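Local coordinates for protein paenibacillus xanthan lyase (Paenibacillus, PDB 6F2P) that acts as a multidomain, calcium-binding xanthan lyase of polysaccharide lyase family 8, probably removing pyruvated terminal mannose from xanthan side chains by beta-elimination, at residues A[214-219]-A[365-370]; A[232-237]-A[257-262]. All coordinates share one frame; numbering follows the deposited sequence. Where two conformers were deposited one is given.

Overall arrangement
Both contacts are buried, but they join different things. Contact 1 lies about 7 Å from the centre of the chain, measured centre to centre, and ties a loop of the helical N-terminal part to a turn of the super-sandwich part. Its chemistry is largely polar, a carboxylate, backbone amides and a bridging water, with Phe-367 and Met-370 packed alongside. Contact 2, about 22 Å from the centre of the chain, stays inside the helical part and is purely apolar, with helix 229-244 packed on helix 256-267. It is nested in the long loop that contact 1 closes. The two touch where Phe-217 packs against Leu-233, and Phe-211 meets both Phe-217 and Trp-262.

Contact 1: residues A[214-219]-A[365-370]; sequences DGSFVQ and KQFSGM
The ring of Phe-367 presents its edge to the Gly-215 backbone: CD1 lies 3.7 Å from Gly-215 C, and Ser-216 N is also near the ring plane. Phe-270 meets the same ring at a slant. The second flat group, the Asp-214 carboxylate, is divided between the segments. OD1 takes Ser-216 N nearly along its C-O axis and Ser-216 OG from above the carboxylate plane, two donors that would hold the group's rotation. OD2 uses its syn lone pair to accept from Gly-369 N at 2.8 Å, a bent bond of 130°. An aspartate suits this place because its short acid reaches both its own loop and the turn of 367-370. Gly-215 has a positive phi (106°), which favours glycine, and a side chain there would run into the Phe-367 ring; one on Gly-369 would meet Ser-216 OG. Lys-365, extended until it bends at its last torsion, gives NZ to a water at 3.0 Å; that water donates to Asp-214 O and Gln-366 O. Met-370, extended beyond CG, runs alongside Ser-216, its CG 3.4 Å from Ser-216 OG and its SD accepting a weak bond from Phe-217 N (3.6 Å), an amide also bonded to Asn-226 OD1. Thus an Asx turn leading into strand 217-219 docks on the type I turn between strands 363-367 and 372-377, joining the helical and super-sandwich parts of the family 8 lyase fold.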
ATOM      1  N   ASP A 214      -1.445   4.479  -7.720  1.00 17.57           N
ATOM      2  CA  ASP A 214      -1.982   4.956  -6.445  1.00 20.48           C
ATOM      3  C   ASP A 214      -1.347   6.276  -6.012  1.00 16.97           C
ATOM      4  O   ASP A 214      -1.714   6.843  -4.990  1.00 18.62           O
ATOM      5  CB  ASP A 214      -1.899   3.884  -5.330  1.00 19.82           C
ATOM      6  CG  ASP A 214      -0.458   3.549  -4.908  1.00 20.99           C
ATOM      7  OD1 ASP A 214       0.472   4.332  -5.209  1.00 18.83           O
ATOM      8  OD2 ASP A 214      -0.259   2.494  -4.257  1.00 18.27           O
ATOM      9  N   GLY A 215      -0.384   6.754  -6.792  1.00 16.35           N
ATOM     10  CA  GLY A 215       0.253   8.028  -6.510  1.00 14.80           C
ATOM     11  C   GLY A 215       1.658   7.897  -5.955  1.00 14.66           C
ATOM     12  O   GLY A 215       2.368   8.891  -5.854  1.00 14.38           O
ATOM     13  N   SER A 216       2.048   6.677  -5.588  1.00 13.14           N
ATOM     14  CA  SER A 216       3.378   6.420  -5.050  1.00 14.14           C
ATOM     15  C   SER A 216       4.455   6.665  -6.096  1.00 17.06           C
ATOM     16  O   SER A 216       4.228   6.463  -7.292  1.00 14.65           O
ATOM     17  CB  SER A 216       3.504   4.964  -4.593  1.00 13.41           C
ATOM     18  OG  SER A 216       2.590   4.652  -3.561  1.00 15.45           O
ATOM     19  N   PHE A 217       5.625   7.098  -5.635  1.00 13.08           N
ATOM     20  CA  PHE A 217       6.841   7.018  -6.430  1.00 12.24           C
ATOM     21  C   PHE A 217       7.905   6.296  -5.627  1.00 15.12           C
ATOM     22  O   PHE A 217       8.172   6.642  -4.480  1.00 14.83           O
ATOM     23  CB  PHE A 217       7.359   8.394  -6.828  1.00 16.92           C
ATOM     24  CG  PHE A 217       8.610   8.343  -7.661  1.00 17.01           C
ATOM     25  CD1 PHE A 217       8.535   8.251  -9.040  1.00 17.51           C
ATOM     26  CD2 PHE A 217       9.859   8.374  -7.067  1.00 16.32           C
ATOM     27  CE1 PHE A 217       9.679   8.193  -9.805  1.00 19.05           C
ATOM     28  CE2 PHE A 217      11.009   8.314  -7.832  1.00 19.83           C
ATOM     29  CZ  PHE A 217      10.916   8.225  -9.202  1.00 18.23           C
ATOM     30  N   VAL A 218       8.519   5.296  -6.242  1.00 16.42           N
ATOM     31  CA  VAL A 218       9.583   4.547  -5.600  1.00 15.89           C
ATOM     32  C   VAL A 218      10.852   4.635  -6.427  1.00 14.86           C
ATOM     33  O   VAL A 218      10.812   4.527  -7.646  1.00 18.62           O
ATOM     34  CB  VAL A 218       9.190   3.068  -5.432  1.00 15.32           C
ATOM     35  CG1 VAL A 218      10.395   2.215  -5.047  1.00 11.94           C
ATOM     36  CG2 VAL A 218       8.083   2.941  -4.409  1.00 18.29           C
ATOM     37  N   GLN A 219      11.979   4.836  -5.760  1.00 14.99           N
ATOM     38  CA  GLN A 219      13.267   4.839  -6.434  1.00 19.97           C
ATOM     39  C   GLN A 219      14.254   4.130  -5.519  1.00 20.48           C
ATOM     40  O   GLN A 219      13.987   3.972  -4.324  1.00 17.67           O
ATOM     41  CB  GLN A 219      13.708   6.269  -6.761  1.00 15.93           C
ATOM     42  CG  GLN A 219      14.944   6.366  -7.643  1.00 28.14           C
ATOM     43  CD  GLN A 219      14.832   5.572  -8.941  1.00 29.78           C
ATOM     44  OE1 GLN A 219      15.503   4.554  -9.107  1.00 28.21           O
ATOM     45  NE2 GLN A 219      14.005   6.049  -9.874  1.00 21.79           N
ATOM     46  N   LYS A 365      -5.764   9.914   1.360  1.00 13.82           N
ATOM     47  CA  LYS A 365      -5.170   9.134   0.280  1.00 12.03           C
ATOM     48  C   LYS A 365      -4.143   8.126   0.779  1.00 11.55           C
ATOM     49  O   LYS A 365      -3.162   8.498   1.423  1.00 15.47           O
ATOM     50  CB  LYS A 365      -4.558  10.059  -0.779  1.00 15.36           C
ATOM     51  CG  LYS A 365      -4.200   9.364  -2.093  1.00 16.66           C
ATOM     52  CD  LYS A 365      -3.926  10.369  -3.204  1.00 20.83           C
ATOM     53  CE  LYS A 365      -3.531   9.683  -4.506  1.00 18.53           C
ATOM     54  NZ  LYS A 365      -4.610   8.777  -5.005  1.00 24.13           N
ATOM     55  N   GLN A 366      -4.377   6.847   0.482  1.00  9.55           N
ATOM     56  CA  GLN A 366      -3.449   5.786   0.871  1.00 11.47           C
ATOM     57  C   GLN A 366      -2.461   5.473  -0.246  1.00 19.31           C
ATOM     58  O   GLN A 366      -2.865   5.086  -1.346  1.00 21.13           O
ATOM     59  CB  GLN A 366      -4.194   4.506   1.239  1.00 10.92           C
ATOM     60  CG  GLN A 366      -3.370   3.491   2.017  1.00 10.36           C
ATOM     61  CD  GLN A 366      -3.496   3.682   3.525  1.00 14.26           C
ATOM     62  OE1 GLN A 366      -4.551   4.078   4.018  1.00 14.16           O
ATOM     63  NE2 GLN A 366      -2.417   3.416   4.261  1.00 11.67           N
ATOM     64  N   PHE A 367      -1.171   5.619   0.049  1.00 13.95           N
ATOM     65  CA  PHE A 367      -0.124   5.323  -0.916  1.00 13.56           C
ATOM     66  C   PHE A 367       0.481   3.958  -0.629  1.00 18.17           C
ATOM     67  O   PHE A 367       1.584   3.839  -0.084  1.00 22.06           O
ATOM     68  CB  PHE A 367       0.933   6.428  -0.896  1.00 14.24           C
ATOM     69  CG  PHE A 367       0.375   7.788  -1.192  1.00 13.58           C
ATOM     70  CD1 PHE A 367       0.266   8.237  -2.494  1.00 13.80           C
ATOM     71  CD2 PHE A 367      -0.079   8.601  -0.173  1.00 13.66           C
ATOM     72  CE1 PHE A 367      -0.261   9.482  -2.773  1.00 14.20           C
ATOM     73  CE2 PHE A 367      -0.612   9.848  -0.445  1.00 15.40           C
ATOM     74  CZ  PHE A 367      -0.703  10.290  -1.748  1.00 14.59           C
ATOM     75  N   SER A 368      -0.258   2.923  -1.008  1.00 17.17           N
ATOM     76  CA  SER A 368       0.106   1.549  -0.697  1.00 17.18           C
ATOM     77  C   SER A 368       1.402   1.090  -1.360  1.00 17.24           C
ATOM     78  O   SER A 368       2.052   0.157  -0.888  1.00 17.26           O
ATOM     79  CB  SER A 368      -1.035   0.623  -1.109  1.00 16.25           C
ATOM     80  OG  SER A 368      -2.165   0.849  -0.290  1.00 19.12           O
ATOM     81  N   GLY A 369       1.764   1.732  -2.465  1.00 15.81           N
ATOM     82  CA  GLY A 369       2.969   1.372  -3.190  1.00 18.68           C
ATOM     83  C   GLY A 369       4.261   1.813  -2.515  1.00 19.56           C
ATOM     84  O   GLY A 369       5.342   1.346  -2.875  1.00 19.08           O
ATOM     85  N   MET A 370       4.159   2.705  -1.534  1.00 17.71           N
ATOM     86  CA  MET A 370       5.343   3.181  -0.836  1.00 12.62           C
ATOM     87  C   MET A 370       5.138   3.322   0.671  1.00 16.04           C
ATOM     88  O   MET A 370       5.841   4.094   1.328  1.00 16.34           O
ATOM     89  CB  MET A 370       5.804   4.510  -1.426  1.00 11.08           C
ATOM     90  CG  MET A 370       4.827   5.634  -1.202  1.00 11.60           C
ATOM     91  SD  MET A 370       5.356   7.114  -2.065  1.00 13.82           S
ATOM     92  CE  MET A 370       4.067   8.254  -1.606  1.00 11.22           C
TER
HETATM   93  O   HOH W   1      -4.153   6.345  -3.376  1.00 19.17           O

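Contact 2: residues A[232-237]-A[257-262]; sequences ELLSGI and NNVYRW
Four apolar side chains meet between helices 229-244 and 256-267, whose local axes come within 11.2 Å, with 131° between their N-to-C directions. On Ile-237, CG2 stands anti to the backbone N and CG1 anti to the carbonyl carbon, so the two branches part: CG2 meets Val-259 CG2 at 3.7 Å, while the extended outer branch carries CD1 to the edge of the Trp-262 indole, 4.0 Å from CZ3; the chains cross at about a right angle. Leu-234 sends CG anti to its own N (chi1 176°), and its second torsion then swings CD1 to Val-259 CG1 at 4.2 Å, beside the same indole edge. Beta-branched Val-259 suits the place, with CG2 on Ile-237 and CG1 beside both Leu-234 and Ile-237. Trp-262, with CG anti to the carbonyl carbon (chi1 -67°), turns one indole face to Asn-258 O and Val-259 CA of its own helix, both near the rim; its ring also stacks with Phe-211. An alanine at Ile-237 would probably loosen the packing, since the methyls touching both Val-259 and Trp-262 would be gone. Apolar packing between consecutive, roughly antiparallel helices is consistent with the incomplete alpha/alpha toroid expected for the N-terminal domain of family 8 lyases.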
ATOM      1  N   GLU A 232      12.798  15.393  -9.579  1.00 13.09           N
ATOM      2  CA  GLU A 232      13.667  15.754 -10.690  1.00 19.15           C
ATOM      3  C   GLU A 232      13.225  15.166 -12.039  1.00 20.56           C
ATOM      4  O   GLU A 232      13.416  15.803 -13.072  1.00 24.99           O
ATOM      5  CB  GLU A 232      15.174  15.561 -10.382  1.00 24.64           C
ATOM      6  CG  GLU A 232      15.721  14.141 -10.376  1.00 35.23           C
ATOM      7  CD  GLU A 232      16.939  13.982  -9.447  1.00 53.90           C
ATOM      8  OE1 GLU A 232      16.819  14.241  -8.226  1.00 59.97           O
ATOM      9  OE2 GLU A 232      18.021  13.589  -9.932  1.00 53.44           O
ATOM     10  N   LEU A 233      12.611  13.985 -12.037  1.00 19.47           N
ATOM     11  CA  LEU A 233      12.023  13.461 -13.268  1.00 16.04           C
ATOM     12  C   LEU A 233      10.917  14.391 -13.749  1.00 19.46           C
ATOM     13  O   LEU A 233      10.919  14.821 -14.903  1.00 21.99           O
ATOM     14  CB  LEU A 233      11.449  12.065 -13.073  1.00 16.25           C
ATOM     15  CG  LEU A 233      12.370  10.861 -12.900  1.00 22.28           C
ATOM     16  CD1 LEU A 233      11.517   9.605 -12.812  1.00 26.93           C
ATOM     17  CD2 LEU A 233      13.350  10.737 -14.043  1.00 22.42           C
ATOM     18  N   LEU A 234       9.980  14.704 -12.857  1.00 17.21           N
ATOM     19  CA  LEU A 234       8.895  15.627 -13.174  1.00 15.95           C
ATOM     20  C   LEU A 234       9.424  16.913 -13.805  1.00 20.31           C
ATOM     21  O   LEU A 234       8.865  17.411 -14.788  1.00 22.24           O
ATOM     22  CB  LEU A 234       8.087  15.970 -11.922  1.00 12.62           C
ATOM     23  CG  LEU A 234       6.980  17.017 -12.132  1.00 14.66           C
ATOM     24  CD1 LEU A 234       5.832  16.497 -12.999  1.00 14.67           C
ATOM     25  CD2 LEU A 234       6.448  17.532 -10.818  1.00 15.06           C
ATOM     26  N   SER A 235      10.509  17.438 -13.248  1.00 17.67           N
ATOM     27  CA  SER A 235      11.064  18.700 -13.722  1.00 17.44           C
ATOM     28  C   SER A 235      11.558  18.609 -15.158  1.00 18.89           C
ATOM     29  O   SER A 235      11.101  19.355 -16.025  1.00 20.97           O
ATOM     30  CB  SER A 235      12.208  19.155 -12.824  1.00 13.90           C
ATOM     31  OG  SER A 235      12.483  20.523 -13.051  1.00 14.76           O
ATOM     32  N   GLY A 236      12.486  17.687 -15.402  1.00 16.31           N
ATOM     33  CA  GLY A 236      13.056  17.497 -16.725  1.00 17.39           C
ATOM     34  C   GLY A 236      12.037  17.152 -17.797  1.00 19.71           C
ATOM     35  O   GLY A 236      12.105  17.661 -18.919  1.00 20.25           O
ATOM     36  N   ILE A 237      11.091  16.283 -17.456  1.00 18.14           N
ATOM     37  CA  ILE A 237      10.034  15.908 -18.391  1.00 16.48           C
ATOM     38  C   ILE A 237       9.090  17.078 -18.706  1.00 16.04           C
ATOM     39  O   ILE A 237       8.758  17.327 -19.867  1.00 14.96           O
ATOM     40  CB  ILE A 237       9.258  14.670 -17.900  1.00 12.23           C
ATOM     41  CG1 ILE A 237      10.192  13.457 -17.889  1.00  9.65           C
ATOM     42  CG2 ILE A 237       8.046  14.416 -18.780  1.00 10.16           C
ATOM     43  CD1 ILE A 237       9.636  12.257 -17.184  1.00 12.84           C
ATOM     44  N   ASN A 257       0.323  11.900 -20.970  0.60 18.91           N
ATOM     45  CA  ASN A 257      -0.795  12.361 -20.167  0.60 18.42           C
ATOM     46  C   ASN A 257      -0.683  11.884 -18.704  0.60 19.72           C
ATOM     47  O   ASN A 257      -1.295  12.464 -17.804  0.60 19.41           O
ATOM     48  CB  ASN A 257      -2.123  11.979 -20.838  0.60 18.92           C
ATOM     49  CG  ASN A 257      -2.227  12.508 -22.282  0.60 22.24           C
ATOM     50  OD1 ASN A 257      -2.086  13.712 -22.539  0.60 15.90           O
ATOM     51  ND2 ASN A 257      -2.459  11.598 -23.229  0.60 21.00           N
ATOM     52  N   ASN A 258       0.138  10.859 -18.473  1.00 18.35           N
ATOM     53  CA  ASN A 258       0.461  10.399 -17.124  1.00 17.34           C
ATOM     54  C   ASN A 258       1.188  11.475 -16.323  1.00 21.26           C
ATOM     55  O   ASN A 258       1.016  11.587 -15.098  1.00 21.28           O
ATOM     56  CB  ASN A 258       1.323   9.135 -17.170  1.00 18.34           C
ATOM     57  CG  ASN A 258       0.630   7.980 -17.868  1.00 19.45           C
ATOM     58  OD1 ASN A 258      -0.569   8.039 -18.142  1.00 30.74           O
ATOM     59  ND2 ASN A 258       1.379   6.915 -18.145  1.00 17.85           N
ATOM     60  N   VAL A 259       1.993  12.270 -17.023  1.00 16.96           N
ATOM     61  CA  VAL A 259       2.747  13.345 -16.387  1.00 18.88           C
ATOM     62  C   VAL A 259       1.794  14.379 -15.793  1.00 16.19           C
ATOM     63  O   VAL A 259       2.070  14.957 -14.752  1.00 17.95           O
ATOM     64  CB  VAL A 259       3.729  14.017 -17.373  1.00 14.77           C
ATOM     65  CG1 VAL A 259       4.485  15.152 -16.702  1.00  9.99           C
ATOM     66  CG2 VAL A 259       4.695  12.989 -17.933  1.00 10.03           C
ATOM     67  N   TYR A 260       0.659  14.602 -16.445  1.00 16.33           N
ATOM     68  CA  TYR A 260      -0.326  15.529 -15.897  1.00 15.86           C
ATOM     69  C   TYR A 260      -1.017  14.906 -14.687  1.00 18.21           C
ATOM     70  O   TYR A 260      -1.243  15.578 -13.685  1.00 17.02           O
ATOM     71  CB  TYR A 260      -1.319  15.979 -16.970  1.00 13.68           C
ATOM     72  CG  TYR A 260      -0.618  16.647 -18.127  1.00 20.72           C
ATOM     73  CD1 TYR A 260      -0.327  18.001 -18.097  1.00 18.69           C
ATOM     74  CD2 TYR A 260      -0.199  15.910 -19.229  1.00 23.40           C
ATOM     75  CE1 TYR A 260       0.348  18.606 -19.140  1.00 25.22           C
ATOM     76  CE2 TYR A 260       0.476  16.508 -20.274  1.00 19.33           C
ATOM     77  CZ  TYR A 260       0.741  17.856 -20.227  1.00 19.91           C
ATOM     78  OH  TYR A 260       1.403  18.459 -21.268  1.00 21.47           O
ATOM     79  N   ARG A 261      -1.314  13.613 -14.774  1.00 15.94           N
ATOM     80  CA  ARG A 261      -1.913  12.902 -13.661  1.00 18.95           C
ATOM     81  C   ARG A 261      -1.007  12.936 -12.429  1.00 21.48           C
ATOM     82  O   ARG A 261      -1.510  13.042 -11.293  1.00 15.95           O
ATOM     83  CB  ARG A 261      -2.236  11.446 -14.032  1.00 19.84           C
ATOM     84  CG  ARG A 261      -3.197  11.252 -15.208  1.00 24.12           C
ATOM     85  CD  ARG A 261      -4.330  12.271 -15.238  1.00 22.91           C
ATOM     86  NE  ARG A 261      -5.186  12.221 -14.052  1.00 28.23           N
ATOM     87  CZ  ARG A 261      -6.227  13.026 -13.850  1.00 29.77           C
ATOM     88  NH1 ARG A 261      -6.550  13.937 -14.762  1.00 26.46           N
ATOM     89  NH2 ARG A 261      -6.944  12.920 -12.736  1.00 27.28           N
ATOM     90  N   TRP A 262       0.309  12.841 -12.656  1.00 17.13           N
ATOM     91  CA  TRP A 262       1.292  12.824 -11.560  1.00 18.57           C
ATOM     92  C   TRP A 262       1.075  13.986 -10.603  1.00 17.16           C
ATOM     93  O   TRP A 262       1.196  13.830  -9.388  1.00 19.04           O
ATOM     94  CB  TRP A 262       2.733  12.871 -12.074  1.00 15.34           C
ATOM     95  CG  TRP A 262       3.171  11.639 -12.821  1.00 21.97           C
ATOM     96  CD1 TRP A 262       2.548  10.421 -12.840  1.00 17.66           C
ATOM     97  CD2 TRP A 262       4.327  11.514 -13.668  1.00 16.91           C
ATOM     98  NE1 TRP A 262       3.251   9.546 -13.639  1.00 16.10           N
ATOM     99  CE2 TRP A 262       4.342  10.193 -14.160  1.00 16.18           C
ATOM    100  CE3 TRP A 262       5.344  12.389 -14.060  1.00 19.32           C
ATOM    101  CZ2 TRP A 262       5.339   9.728 -15.023  1.00 18.99           C
ATOM    102  CZ3 TRP A 262       6.336  11.922 -14.912  1.00 15.52           C
ATOM    103  CH2 TRP A 262       6.324  10.607 -15.384  1.00 17.14           C
TER